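Local coordinates for secreted protein of unknown function DUF1311 (Pseudomonas putida, PDB 3GI7), which is of unknown function but belongs to the LprI family of lysozyme inhibitors and may inhibit lysozyme, at residues Val76-Glu81 with Ile90-Cys95. Residues are numbered along the deposited sequence; the frame is centred on the assembly and turned at random.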
ATOM      1  N   VAL A  76      -8.797  16.227   0.847  1.00 17.78           N
ATOM      2  CA  VAL A  76      -9.929  15.449   0.318  1.00 15.83           C
ATOM      3  C   VAL A  76     -10.505  14.524   1.369  1.00 19.62           C
ATOM      4  O   VAL A  76     -11.743  14.475   1.596  1.00 18.56           O
ATOM      5  CB  VAL A  76      -9.500  14.621  -0.898  1.00 17.34           C
ATOM      6  CG1 VAL A  76     -10.605  13.715  -1.398  1.00 18.73           C
ATOM      7  CG2 VAL A  76      -8.972  15.538  -2.020  1.00 16.95           C
ATOM      8  N   GLU A  77      -9.641  13.736   2.027  1.00 18.01           N
ATOM      9  CA  GLU A  77     -10.162  12.743   2.959  1.00 18.02           C
ATOM     10  C   GLU A  77     -10.982  13.376   4.077  1.00 20.74           C
ATOM     11  O   GLU A  77     -11.954  12.769   4.511  1.00 22.52           O
ATOM     12  CB  GLU A  77      -9.035  11.899   3.544  1.00 19.19           C
ATOM     13  CG  GLU A  77      -8.385  11.046   2.506  1.00 23.41           C
ATOM     14  CD  GLU A  77      -7.616   9.880   3.082  1.00 30.81           C
ATOM     15  OE1 GLU A  77      -7.938   9.424   4.181  1.00 32.18           O
ATOM     16  OE2 GLU A  77      -6.674   9.467   2.424  1.00 28.07           O
ATOM     17  N   THR A  78     -10.603  14.587   4.520  1.00 18.88           N
ATOM     18  CA  THR A  78     -11.265  15.277   5.624  1.00 20.53           C
ATOM     19  C   THR A  78     -12.335  16.292   5.176  1.00 20.48           C
ATOM     20  O   THR A  78     -12.807  17.140   5.945  1.00 23.81           O
ATOM     21  CB  THR A  78     -10.227  15.955   6.506  1.00 20.53           C
ATOM     22  OG1 THR A  78      -9.480  16.943   5.746  1.00 20.38           O
ATOM     23  CG2 THR A  78      -9.299  14.899   7.086  1.00 21.52           C
ATOM     24  N   HIS A  79     -12.706  16.237   3.903  1.00 19.23           N
ATOM     25  CA  HIS A  79     -13.536  17.283   3.335  1.00 19.07           C
ATOM     26  C   HIS A  79     -14.888  17.459   4.052  1.00 22.72           C
ATOM     27  O   HIS A  79     -15.447  18.553   4.003  1.00 23.66           O
ATOM     28  CB  HIS A  79     -13.786  17.038   1.836  1.00 17.51           C
ATOM     29  CG  HIS A  79     -14.803  15.975   1.579  1.00 19.95           C
ATOM     30  ND1 HIS A  79     -16.140  16.264   1.380  1.00 20.75           N
ATOM     31  CD2 HIS A  79     -14.711  14.621   1.590  1.00 24.57           C
ATOM     32  CE1 HIS A  79     -16.813  15.138   1.227  1.00 25.51           C
ATOM     33  NE2 HIS A  79     -15.966  14.124   1.320  1.00 26.87           N
ATOM     34  N   ALA A  80     -15.420  16.389   4.647  1.00 20.72           N
ATOM     35  CA  ALA A  80     -16.777  16.409   5.238  1.00 22.66           C
ATOM     36  C   ALA A  80     -16.689  16.870   6.685  1.00 24.09           C
ATOM     37  O   ALA A  80     -17.712  17.081   7.342  1.00 27.26           O
ATOM     38  CB  ALA A  80     -17.438  15.004   5.167  1.00 23.67           C
ATOM     39  N   GLU A  81     -15.483  17.028   7.208  1.00 19.18           N
ATOM     40  CA  GLU A  81     -15.331  17.430   8.597  1.00 22.23           C
ATOM     41  C   GLU A  81     -15.100  18.929   8.645  1.00 21.74           C
ATOM     42  O   GLU A  81     -14.753  19.561   7.639  1.00 21.89           O
ATOM     43  CB  GLU A  81     -14.211  16.675   9.324  1.00 22.83           C
ATOM     44  CG  GLU A  81     -14.255  15.179   9.217  1.00 30.03           C
ATOM     45  CD  GLU A  81     -15.401  14.571   9.951  1.00 36.30           C
ATOM     46  OE1 GLU A  81     -16.115  15.274  10.715  1.00 39.17           O
ATOM     47  OE2 GLU A  81     -15.590  13.357   9.769  1.00 44.23           O
ATOM     48  N   ILE A  90      -8.683  14.532  14.476  1.00 17.30           N
ATOM     49  CA  ILE A  90      -8.450  13.090  14.544  1.00 18.41           C
ATOM     50  C   ILE A  90      -8.320  12.515  13.117  1.00 20.76           C
ATOM     51  O   ILE A  90      -7.420  11.701  12.841  1.00 18.46           O
ATOM     52  CB  ILE A  90      -9.571  12.387  15.343  1.00 19.72           C
ATOM     53  CG1 ILE A  90      -9.503  12.780  16.836  1.00 19.51           C
ATOM     54  CG2 ILE A  90      -9.552  10.872  15.086  1.00 19.11           C
ATOM     55  CD1 ILE A  90     -10.764  12.495  17.611  1.00 18.65           C
ATOM     56  N   ALA A  91      -9.231  12.898  12.219  1.00 17.65           N
ATOM     57  CA  ALA A  91      -9.199  12.411  10.837  1.00 20.14           C
ATOM     58  C   ALA A  91      -7.929  12.861  10.095  1.00 18.50           C
ATOM     59  O   ALA A  91      -7.289  12.035   9.372  1.00 19.10           O
ATOM     60  CB  ALA A  91     -10.450  12.854  10.068  1.00 19.10           C
ATOM     61  N   TRP A  92      -7.586  14.128  10.276  1.00 17.49           N
ATOM     62  CA  TRP A  92      -6.420  14.728   9.661  1.00 18.88           C
ATOM     63  C   TRP A  92      -5.172  14.024  10.143  1.00 18.34           C
ATOM     64  O   TRP A  92      -4.375  13.524   9.331  1.00 15.96           O
ATOM     65  CB  TRP A  92      -6.315  16.227   9.950  1.00 17.79           C
ATOM     66  CG  TRP A  92      -5.156  16.829   9.302  1.00 17.06           C
ATOM     67  CD1 TRP A  92      -3.896  16.933   9.820  1.00 20.27           C
ATOM     68  CD2 TRP A  92      -5.111  17.444   8.002  1.00 16.51           C
ATOM     69  NE1 TRP A  92      -3.062  17.537   8.899  1.00 21.40           N
ATOM     70  CE2 TRP A  92      -3.781  17.859   7.784  1.00 20.50           C
ATOM     71  CE3 TRP A  92      -6.058  17.649   6.993  1.00 23.54           C
ATOM     72  CZ2 TRP A  92      -3.378  18.477   6.609  1.00 24.34           C
ATOM     73  CZ3 TRP A  92      -5.660  18.275   5.825  1.00 29.82           C
ATOM     74  CH2 TRP A  92      -4.328  18.678   5.643  1.00 29.52           C
ATOM     75  N   ASN A  93      -5.039  13.925  11.457  1.00 18.69           N
ATOM     76  CA  ASN A  93      -3.888  13.278  12.070  1.00 16.16           C
ATOM     77  C   ASN A  93      -3.752  11.796  11.707  1.00 18.17           C
ATOM     78  O   ASN A  93      -2.617  11.333  11.462  1.00 17.47           O
ATOM     79  CB  ASN A  93      -3.880  13.507  13.587  1.00 18.34           C
ATOM     80  CG  ASN A  93      -3.522  14.897  13.954  1.00 21.75           C
ATOM     81  OD1 ASN A  93      -2.887  15.597  13.175  1.00 22.44           O
ATOM     82  ND2 ASN A  93      -3.899  15.327  15.170  1.00 19.04           N
ATOM     83  N   SER A  94      -4.862  11.067  11.619  1.00 18.83           N
ATOM     84  CA  SER A  94      -4.853   9.651  11.189  1.00 19.60           C
ATOM     85  C   SER A  94      -4.429   9.522   9.727  1.00 19.16           C
ATOM     86  O   SER A  94      -3.678   8.607   9.385  1.00 18.13           O
ATOM     87  CB  SER A  94      -6.224   8.984  11.371  1.00 23.55           C
ATOM     88  OG  SER A  94      -6.610   9.134  12.726  1.00 29.23           O
ATOM     89  N   CYS A  95      -4.890  10.433   8.898  1.00 17.57           N
ATOM     90  CA  CYS A  95      -4.530  10.448   7.485  1.00 20.04           C
ATOM     91  C   CYS A  95      -3.007  10.696   7.336  1.00 18.11           C
ATOM     92  O   CYS A  95      -2.306   9.973   6.602  1.00 18.80           O
ATOM     93  CB  CYS A  95      -5.361  11.501   6.767  1.00 19.05           C
ATOM     94  SG  CYS A  95      -5.007  11.616   4.990  1.00 25.54           S
TER
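The CA atoms of the two segments come closest at Thr-78 and Ala-91, 6.3 Å apart. Next along, the CA atoms of Glu-77 and Cys-95 lie 7.6 Å apart. The pairing runs antiparallel: helix 55-77 ends, the chain reverses, and helix 86-111 comes back beside it in a bundle of three long helices. This is an antiparallel helical hairpin (alpha-hairpin) within the three-helix bundle. Thr-78 is the first residue to leave helical geometry and starts a type I beta turn, closed by Glu-81 N on Thr-78 O at 3.0 Å.

Cys-74, one helical turn before Thr-78, is joined to Cys-95 by a disulfide that cross-links the two arms. SG of Cys-95 is anti to its backbone N (chi1 -180°), which carries the sulfur across to helix 55-77. The carboxylate of Glu-77 lies against this sulfur, with CD 3.7 Å from Cys-95 SG. Its OE2 is hydrogen-bonded to the hydroxyl of Tyr-106 of the second subunit, so the disulfide region borders a subunit interface.

Thr-78 is buried between the end of helix 55-77 and helix 86-111. Its two branches do different work. CG2 packs on the helix surface, 3.8 Å from Ala-91 CB and 3.7 Å from the backbone N of Trp-92. OG1 sits between the backbone N and the carbonyl carbon (chi1 61°), where it hydrogen-bonds to Cys-74 O. Replacement by an alanine would probably leave Cys-74 O without this hydroxyl partner and open a gap beside Ala-91. The indole of Trp-92 also packs on Asp-71, Cys-74 and Lys-75 of helix 55-77. Thr-78 OG1 meets the ring at its edge, near the ring plane, 3.7 Å from Trp-92 CE3.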